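Local coordinates for fat acid-binding protein (Eubacterium ventriosum, PDB 3NYI) that probably binds fatty acids, holding a stearic acid molecule within a DegV-family fold, at residues Q131-D136 and S266-A271; D234-S239 and V289-E294. All blocks are in the same frame, centred on the assembly; numbering follows the deposited sequence.

Contact 1: residues Q131-D136 and S266-A271; sequences QALLID and SETNVA
D136 OD2 is gripped twice, by a salt bridge to R140 NE and by an ordered water that donates to it at 2.7 Å. That water passes on to the other segment, lying 2.6 Å from T268 OG1. The carboxylate is also held at OD1 by the hydroxyl of Y19, while T268 OG1 also bonds S239. No direct hydrogen bond joins the two segments; the rest is van der Waals contact, with one approach of like charges. T268 carries most of it. T268 CG2 lies against the helix, 3.6 Å from D136 CB and 3.8 Å from the carbonyl O of A132. On the other branch, the methyl CD2 of L133 comes within 3.3 Å of T268 OG1; this side chain, like that of D136, crosses the threonine at about a right angle. A132 CB faces V270 CG1 at 4.2 Å, a looser touch, and the V270 side chain is about 6 Å from the bound stearic acid. E267 OE2 stands 4.4 Å from D136 OD1, a like-charge approach probably eased by R140 and by K22, which pairs with E267 OE1. Helix 128-143 thus packs on the turn leading into edge strand 270-271, where the V270 backbone bonds strand 236-242.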
ATOM      1  N   GLN A 131       0.979  -3.753  -0.208  1.00 18.65           N
ATOM      2  CA  GLN A 131      -0.143  -4.209   0.561  1.00 16.73           C
ATOM      3  C   GLN A 131      -1.115  -4.907  -0.381  1.00 17.67           C
ATOM      4  O   GLN A 131      -1.654  -5.955  -0.040  1.00 17.45           O
ATOM      5  CB  GLN A 131      -0.837  -3.034   1.280  1.00 14.79           C
ATOM      6  CG  GLN A 131      -1.847  -3.477   2.335  1.00 16.50           C
ATOM      7  CD  GLN A 131      -2.365  -2.265   3.104  1.00 24.95           C
ATOM      8  OE1 GLN A 131      -1.703  -1.223   3.139  1.00 21.22           O
ATOM      9  NE2 GLN A 131      -3.546  -2.388   3.705  1.00 19.89           N
ATOM     10  N   ALA A 132      -1.336  -4.337  -1.568  1.00 16.87           N
ATOM     11  CA  ALA A 132      -2.173  -5.004  -2.578  1.00 18.48           C
ATOM     12  C   ALA A 132      -1.588  -6.373  -3.012  1.00 21.01           C
ATOM     13  O   ALA A 132      -2.317  -7.376  -3.122  1.00 18.91           O
ATOM     14  CB  ALA A 132      -2.358  -4.093  -3.787  1.00 17.07           C
ATOM     15  N   LEU A 133      -0.278  -6.413  -3.234  1.00 19.71           N
ATOM     16  CA  LEU A 133       0.392  -7.684  -3.598  1.00 21.25           C
ATOM     17  C   LEU A 133       0.244  -8.751  -2.515  1.00 22.34           C
ATOM     18  O   LEU A 133       0.026  -9.927  -2.820  1.00 22.87           O
ATOM     19  CB  LEU A 133       1.880  -7.448  -3.885  1.00 18.56           C
ATOM     20  CG  LEU A 133       2.142  -6.748  -5.220  1.00 22.44           C
ATOM     21  CD1 LEU A 133       3.589  -6.275  -5.315  1.00 24.39           C
ATOM     22  CD2 LEU A 133       1.785  -7.693  -6.392  1.00 23.73           C
ATOM     23  N   LEU A 134       0.372  -8.349  -1.247  1.00 20.06           N
ATOM     24  CA  LEU A 134       0.235  -9.309  -0.160  1.00 18.67           C
ATOM     25  C   LEU A 134      -1.194  -9.832  -0.066  1.00 22.53           C
ATOM     26  O   LEU A 134      -1.416 -11.030   0.065  1.00 21.22           O
ATOM     27  CB  LEU A 134       0.659  -8.703   1.184  1.00 21.49           C
ATOM     28  CG  LEU A 134       0.583  -9.676   2.365  1.00 22.39           C
ATOM     29  CD1 LEU A 134       1.679 -10.753   2.252  1.00 17.10           C
ATOM     30  CD2 LEU A 134       0.701  -8.930   3.700  1.00 21.98           C
ATOM     31  N   ILE A 135      -2.171  -8.931  -0.111  1.00 20.76           N
ATOM     32  CA  ILE A 135      -3.548  -9.363  -0.080  1.00 19.03           C
ATOM     33  C   ILE A 135      -3.822 -10.330  -1.226  1.00 21.07           C
ATOM     34  O   ILE A 135      -4.443 -11.374  -1.048  1.00 23.53           O
ATOM     35  CB  ILE A 135      -4.502  -8.168  -0.163  1.00 17.02           C
ATOM     36  CG1 ILE A 135      -4.441  -7.388   1.152  1.00 17.10           C
ATOM     37  CG2 ILE A 135      -5.901  -8.654  -0.409  1.00 21.72           C
ATOM     38  CD1 ILE A 135      -5.026  -5.943   1.054  1.00 19.96           C
ATOM     39  N   ASP A 136      -3.332  -9.978  -2.401  1.00 22.53           N
ATOM     40  CA  ASP A 136      -3.512 -10.833  -3.570  1.00 24.01           C
ATOM     41  C   ASP A 136      -2.854 -12.215  -3.421  1.00 26.53           C
ATOM     42  O   ASP A 136      -3.412 -13.217  -3.860  1.00 25.39           O
ATOM     43  CB  ASP A 136      -3.033 -10.123  -4.842  1.00 21.22           C
ATOM     44  CG  ASP A 136      -3.318 -10.931  -6.097  1.00 29.62           C
ATOM     45  OD1 ASP A 136      -4.508 -11.232  -6.356  1.00 30.16           O
ATOM     46  OD2 ASP A 136      -2.345 -11.289  -6.791  1.00 38.96           O
ATOM     47  N   SER A 266      -1.159  -7.273 -13.842  1.00 31.12           N
ATOM     48  CA  SER A 266      -1.928  -6.044 -13.968  1.00 32.37           C
ATOM     49  C   SER A 266      -3.031  -5.913 -12.930  1.00 34.10           C
ATOM     50  O   SER A 266      -3.466  -4.802 -12.621  1.00 36.00           O
ATOM     51  CB  SER A 266      -2.495  -5.913 -15.387  1.00 37.01           C
ATOM     52  OG  SER A 266      -3.254  -7.056 -15.719  1.00 39.93           O
ATOM     53  N   GLU A 267      -3.488  -7.038 -12.390  1.00 30.12           N
ATOM     54  CA  GLU A 267      -4.551  -6.994 -11.392  1.00 33.58           C
ATOM     55  C   GLU A 267      -4.154  -6.149 -10.186  1.00 27.64           C
ATOM     56  O   GLU A 267      -5.003  -5.503  -9.564  1.00 24.27           O
ATOM     57  CB  GLU A 267      -4.934  -8.401 -10.924  1.00 37.73           C
ATOM     58  CG  GLU A 267      -6.052  -9.050 -11.713  1.00 53.31           C
ATOM     59  CD  GLU A 267      -6.779 -10.122 -10.905  1.00 66.26           C
ATOM     60  OE1 GLU A 267      -8.009  -9.996 -10.728  1.00 64.15           O
ATOM     61  OE2 GLU A 267      -6.118 -11.078 -10.436  1.00 72.03           O
ATOM     62  N   THR A 268      -2.862  -6.153  -9.869  1.00 25.99           N
ATOM     63  CA  THR A 268      -2.363  -5.452  -8.680  1.00 27.69           C
ATOM     64  C   THR A 268      -1.566  -4.183  -8.979  1.00 26.93           C
ATOM     65  O   THR A 268      -0.926  -3.627  -8.090  1.00 30.01           O
ATOM     66  CB  THR A 268      -1.560  -6.386  -7.753  1.00 26.80           C
ATOM     67  OG1 THR A 268      -0.706  -7.235  -8.538  1.00 27.10           O
ATOM     68  CG2 THR A 268      -2.527  -7.262  -6.933  1.00 25.89           C
ATOM     69  N   ASN A 269      -1.598  -3.725 -10.226  1.00 25.16           N
ATOM     70  CA  ASN A 269      -1.165  -2.368 -10.520  1.00 24.22           C
ATOM     71  C   ASN A 269      -2.111  -1.452  -9.745  1.00 26.93           C
ATOM     72  O   ASN A 269      -3.278  -1.779  -9.584  1.00 24.67           O
ATOM     73  CB  ASN A 269      -1.296  -2.056 -12.018  1.00 27.29           C
ATOM     74  CG  ASN A 269      -0.220  -2.727 -12.852  1.00 32.58           C
ATOM     75  OD1 ASN A 269       0.764  -3.236 -12.312  1.00 22.10           O
ATOM     76  ND2 ASN A 269      -0.401  -2.729 -14.175  1.00 31.38           N
ATOM     77  N   VAL A 270      -1.625  -0.322  -9.259  1.00 25.28           N
ATOM     78  CA  VAL A 270      -2.513   0.575  -8.517  1.00 22.44           C
ATOM     79  C   VAL A 270      -2.379   2.026  -8.930  1.00 26.29           C
ATOM     80  O   VAL A 270      -1.292   2.496  -9.269  1.00 25.61           O
ATOM     81  CB  VAL A 270      -2.279   0.484  -6.998  1.00 22.56           C
ATOM     82  CG1 VAL A 270      -2.658  -0.903  -6.478  1.00 26.51           C
ATOM     83  CG2 VAL A 270      -0.821   0.853  -6.643  1.00 24.21           C
ATOM     84  N   ALA A 271      -3.500   2.738  -8.892  1.00 27.45           N
ATOM     85  CA  ALA A 271      -3.462   4.185  -8.887  1.00 26.13           C
ATOM     86  C   ALA A 271      -3.225   4.539  -7.424  1.00 25.05           C
ATOM     87  O   ALA A 271      -4.100   4.332  -6.577  1.00 30.47           O
ATOM     88  CB  ALA A 271      -4.791   4.756  -9.373  1.00 27.14           C
TER
HETATM   89  O   HOH W   1      -1.046  -9.832  -8.628  1.00 42.58           O

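Contact 2: residues D234-S239 and V289-E294; sequences DNFIVS and VIRKYE
R291 lays its CD over one face of the F236 ring, 3.7 Å from the centroid and 22° off the normal, a CH-pi contact offset toward the rim. The arginine chain is bent at chi2, which brings CD over the ring, and again at chi3. N235 CB lies over one face of the guanidinium, 3.8 Å from R291 NE. R291 NE also bonds T295 OG1, which is likely to steady the bend. On the strand face shared by V238 and V289, the two valines lie side by side, V238 CG2 being 3.9 Å from V289 CG1. Strands 236-242 and 285-291, neighbours in the mixed sheet, run antiparallel here at 161°, with I237 and I290 as a hydrogen-bonded pair: I237 N to I290 O is 2.8 Å and I290 N to I237 O 3.1 Å. Beyond the strand end K292 N continues the pairing, reaching N235 O at 2.9 Å with a nearly straight N-H angle of 175°. The extended K292 side chain crosses I237, and K292 NZ donates to D234 O at 2.9 Å; an alanine here would probably leave that carbonyl without its lysine donor and bare part of I237. Outside this shell, L228 and N231 of helix 213-231 touch F236, and L133 and Q137 of helix 128-143 touch I237.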
ATOM      1  N   ASP A 234      12.267 -14.758 -11.542  1.00 29.35           N
ATOM      2  CA  ASP A 234      11.170 -15.620 -11.985  1.00 28.44           C
ATOM      3  C   ASP A 234      10.228 -15.945 -10.836  1.00 28.52           C
ATOM      4  O   ASP A 234       9.087 -16.349 -11.057  1.00 24.50           O
ATOM      5  CB  ASP A 234      11.706 -16.940 -12.540  1.00 32.55           C
ATOM      6  CG  ASP A 234      12.492 -16.768 -13.827  1.00 49.69           C
ATOM      7  OD1 ASP A 234      12.217 -15.808 -14.579  1.00 51.62           O
ATOM      8  OD2 ASP A 234      13.380 -17.615 -14.082  1.00 54.57           O
ATOM      9  N   ASN A 235      10.710 -15.793  -9.607  1.00 27.83           N
ATOM     10  CA  ASN A 235       9.919 -16.178  -8.451  1.00 29.78           C
ATOM     11  C   ASN A 235       9.099 -15.042  -7.849  1.00 26.10           C
ATOM     12  O   ASN A 235       8.501 -15.225  -6.799  1.00 26.94           O
ATOM     13  CB  ASN A 235      10.791 -16.854  -7.394  1.00 33.32           C
ATOM     14  CG  ASN A 235      11.314 -18.222  -7.856  1.00 35.03           C
ATOM     15  OD1 ASN A 235      10.758 -18.851  -8.772  1.00 35.74           O
ATOM     16  ND2 ASN A 235      12.377 -18.686  -7.223  1.00 47.00           N
ATOM     17  N   PHE A 236       9.066 -13.898  -8.528  1.00 20.57           N
ATOM     18  CA  PHE A 236       8.343 -12.707  -8.027  1.00 23.22           C
ATOM     19  C   PHE A 236       7.182 -12.261  -8.913  1.00 22.99           C
ATOM     20  O   PHE A 236       7.205 -12.454 -10.129  1.00 25.74           O
ATOM     21  CB  PHE A 236       9.306 -11.521  -7.869  1.00 21.61           C
ATOM     22  CG  PHE A 236      10.215 -11.644  -6.690  1.00 22.32           C
ATOM     23  CD1 PHE A 236       9.951 -10.954  -5.522  1.00 19.72           C
ATOM     24  CD2 PHE A 236      11.339 -12.469  -6.750  1.00 22.55           C
ATOM     25  CE1 PHE A 236      10.790 -11.084  -4.412  1.00 23.17           C
ATOM     26  CE2 PHE A 236      12.189 -12.590  -5.653  1.00 26.00           C
ATOM     27  CZ  PHE A 236      11.910 -11.914  -4.487  1.00 21.33           C
ATOM     28  N   ILE A 237       6.170 -11.678  -8.276  1.00 23.30           N
ATOM     29  CA  ILE A 237       5.111 -10.923  -8.941  1.00 24.18           C
ATOM     30  C   ILE A 237       5.525  -9.453  -8.963  1.00 26.50           C
ATOM     31  O   ILE A 237       6.058  -8.953  -7.988  1.00 24.39           O
ATOM     32  CB  ILE A 237       3.799 -11.022  -8.127  1.00 24.94           C
ATOM     33  CG1 ILE A 237       3.307 -12.471  -8.098  1.00 30.50           C
ATOM     34  CG2 ILE A 237       2.730 -10.077  -8.692  1.00 29.42           C
ATOM     35  CD1 ILE A 237       3.028 -13.048  -9.487  1.00 39.55           C
ATOM     36  N   VAL A 238       5.284  -8.753 -10.065  1.00 21.58           N
ATOM     37  CA  VAL A 238       5.681  -7.352 -10.154  1.00 22.76           C
ATOM     38  C   VAL A 238       4.493  -6.485 -10.604  1.00 29.63           C
ATOM     39  O   VAL A 238       3.798  -6.831 -11.565  1.00 25.08           O
ATOM     40  CB  VAL A 238       6.864  -7.175 -11.121  1.00 29.02           C
ATOM     41  CG1 VAL A 238       7.332  -5.742 -11.141  1.00 24.05           C
ATOM     42  CG2 VAL A 238       8.010  -8.104 -10.735  1.00 30.30           C
ATOM     43  N   SER A 239       4.230  -5.397  -9.881  1.00 22.93           N
ATOM     44  CA  SER A 239       3.169  -4.453 -10.269  1.00 22.95           C
ATOM     45  C   SER A 239       3.646  -3.019 -10.116  1.00 26.99           C
ATOM     46  O   SER A 239       4.614  -2.757  -9.394  1.00 26.89           O
ATOM     47  CB  SER A 239       1.894  -4.651  -9.445  1.00 23.07           C
ATOM     48  OG  SER A 239       1.306  -5.917  -9.700  1.00 24.69           O
ATOM     49  N   VAL A 289       7.123  -5.488  -5.596  1.00 19.62           N
ATOM     50  CA  VAL A 289       7.339  -6.887  -5.935  1.00 21.21           C
ATOM     51  C   VAL A 289       7.065  -7.718  -4.702  1.00 20.74           C
ATOM     52  O   VAL A 289       7.160  -7.226  -3.575  1.00 19.83           O
ATOM     53  CB  VAL A 289       8.789  -7.160  -6.431  1.00 20.97           C
ATOM     54  CG1 VAL A 289       9.164  -6.159  -7.506  1.00 19.80           C
ATOM     55  CG2 VAL A 289       9.783  -7.111  -5.252  1.00 20.25           C
ATOM     56  N   ILE A 290       6.722  -8.977  -4.913  1.00 21.60           N
ATOM     57  CA  ILE A 290       6.554  -9.902  -3.803  1.00 18.34           C
ATOM     58  C   ILE A 290       6.787 -11.306  -4.315  1.00 17.16           C
ATOM     59  O   ILE A 290       6.587 -11.572  -5.504  1.00 19.32           O
ATOM     60  CB  ILE A 290       5.131  -9.794  -3.172  1.00 19.68           C
ATOM     61  CG1 ILE A 290       5.100 -10.409  -1.765  1.00 25.07           C
ATOM     62  CG2 ILE A 290       4.105 -10.463  -4.074  1.00 17.82           C
ATOM     63  CD1 ILE A 290       3.802 -10.065  -0.943  1.00 25.45           C
ATOM     64  N   ARG A 291       7.206 -12.207  -3.428  1.00 20.48           N
ATOM     65  CA  ARG A 291       7.461 -13.590  -3.827  1.00 29.41           C
ATOM     66  C   ARG A 291       6.142 -14.273  -4.152  1.00 30.62           C
ATOM     67  O   ARG A 291       5.132 -14.002  -3.512  1.00 23.59           O
ATOM     68  CB  ARG A 291       8.150 -14.382  -2.706  1.00 26.93           C
ATOM     69  CG  ARG A 291       9.655 -14.239  -2.641  1.00 38.17           C
ATOM     70  CD  ARG A 291      10.313 -14.945  -3.803  1.00 38.15           C
ATOM     71  NE  ARG A 291      10.177 -16.393  -3.708  1.00 52.68           N
ATOM     72  CZ  ARG A 291      11.088 -17.195  -3.164  1.00 52.26           C
ATOM     73  NH1 ARG A 291      12.203 -16.694  -2.642  1.00 48.37           N
ATOM     74  NH2 ARG A 291      10.874 -18.500  -3.131  1.00 49.74           N
ATOM     75  N   LYS A 292       6.151 -15.159  -5.145  1.00 21.82           N
ATOM     76  CA  LYS A 292       4.986 -16.015  -5.382  1.00 23.08           C
ATOM     77  C   LYS A 292       4.937 -17.075  -4.293  1.00 29.19           C
ATOM     78  O   LYS A 292       5.910 -17.803  -4.091  1.00 33.20           O
ATOM     79  CB  LYS A 292       5.066 -16.703  -6.746  1.00 24.79           C
ATOM     80  CG  LYS A 292       5.294 -15.785  -7.919  1.00 25.65           C
ATOM     81  CD  LYS A 292       5.891 -16.619  -9.068  1.00 35.62           C
ATOM     82  CE  LYS A 292       5.846 -15.895 -10.392  1.00 36.45           C
ATOM     83  NZ  LYS A 292       6.290 -16.804 -11.490  1.00 38.32           N
ATOM     84  N   TYR A 293       3.813 -17.172  -3.586  1.00 21.34           N
ATOM     85  CA  TYR A 293       3.727 -18.129  -2.477  1.00 26.63           C
ATOM     86  C   TYR A 293       4.130 -19.557  -2.880  1.00 32.47           C
ATOM     87  O   TYR A 293       4.688 -20.286  -2.068  1.00 30.84           O
ATOM     88  CB  TYR A 293       2.338 -18.131  -1.828  1.00 28.84           C
ATOM     89  CG  TYR A 293       1.342 -19.032  -2.521  1.00 29.24           C
ATOM     90  CD1 TYR A 293       1.231 -20.375  -2.171  1.00 31.38           C
ATOM     91  CD2 TYR A 293       0.516 -18.543  -3.528  1.00 30.86           C
ATOM     92  CE1 TYR A 293       0.326 -21.210  -2.811  1.00 33.57           C
ATOM     93  CE2 TYR A 293      -0.393 -19.368  -4.166  1.00 28.52           C
ATOM     94  CZ  TYR A 293      -0.480 -20.699  -3.806  1.00 33.16           C
ATOM     95  OH  TYR A 293      -1.388 -21.517  -4.439  1.00 37.82           O
ATOM     96  N   GLU A 294       3.840 -19.940  -4.123  1.00 26.84           N
ATOM     97  CA  GLU A 294       4.118 -21.300  -4.623  1.00 38.66           C
ATOM     98  C   GLU A 294       5.586 -21.673  -4.519  1.00 36.11           C
ATOM     99  O   GLU A 294       5.940 -22.856  -4.493  1.00 40.46           O
ATOM    100  CB  GLU A 294       3.729 -21.443  -6.101  1.00 38.97           C
ATOM    101  CG  GLU A 294       2.265 -21.260  -6.394  1.00 50.81           C
ATOM    102  CD  GLU A 294       1.941 -19.847  -6.823  1.00 52.26           C
ATOM    103  OE1 GLU A 294       2.614 -18.912  -6.339  1.00 35.78           O
ATOM    104  OE2 GLU A 294       1.015 -19.674  -7.646  1.00 64.13           O
TER

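In the fold
Contact 1 is the more central, its centre about 8 Å from the centre of the chain against 16 Å for that of contact 2, and five of its six touching residues are buried; contact 2 runs from a buried strand pair to a partly exposed end. Their chemistry follows: helix against turn meets through side chains and a water, with no direct hydrogen bond, whereas neighbouring strands are joined by backbone bonds. Strand 236-242 serves both, since it lies between 270-271 and 285-291 in the mixed sheet. T268 OG1 and S239 OG, 2.7 Å apart, form a probable hydrogen bond between the contacts. L133 of helix 128-143 takes part in contact 1 and also packs on I237 of contact 2, CD2 to CG2 3.4 Å.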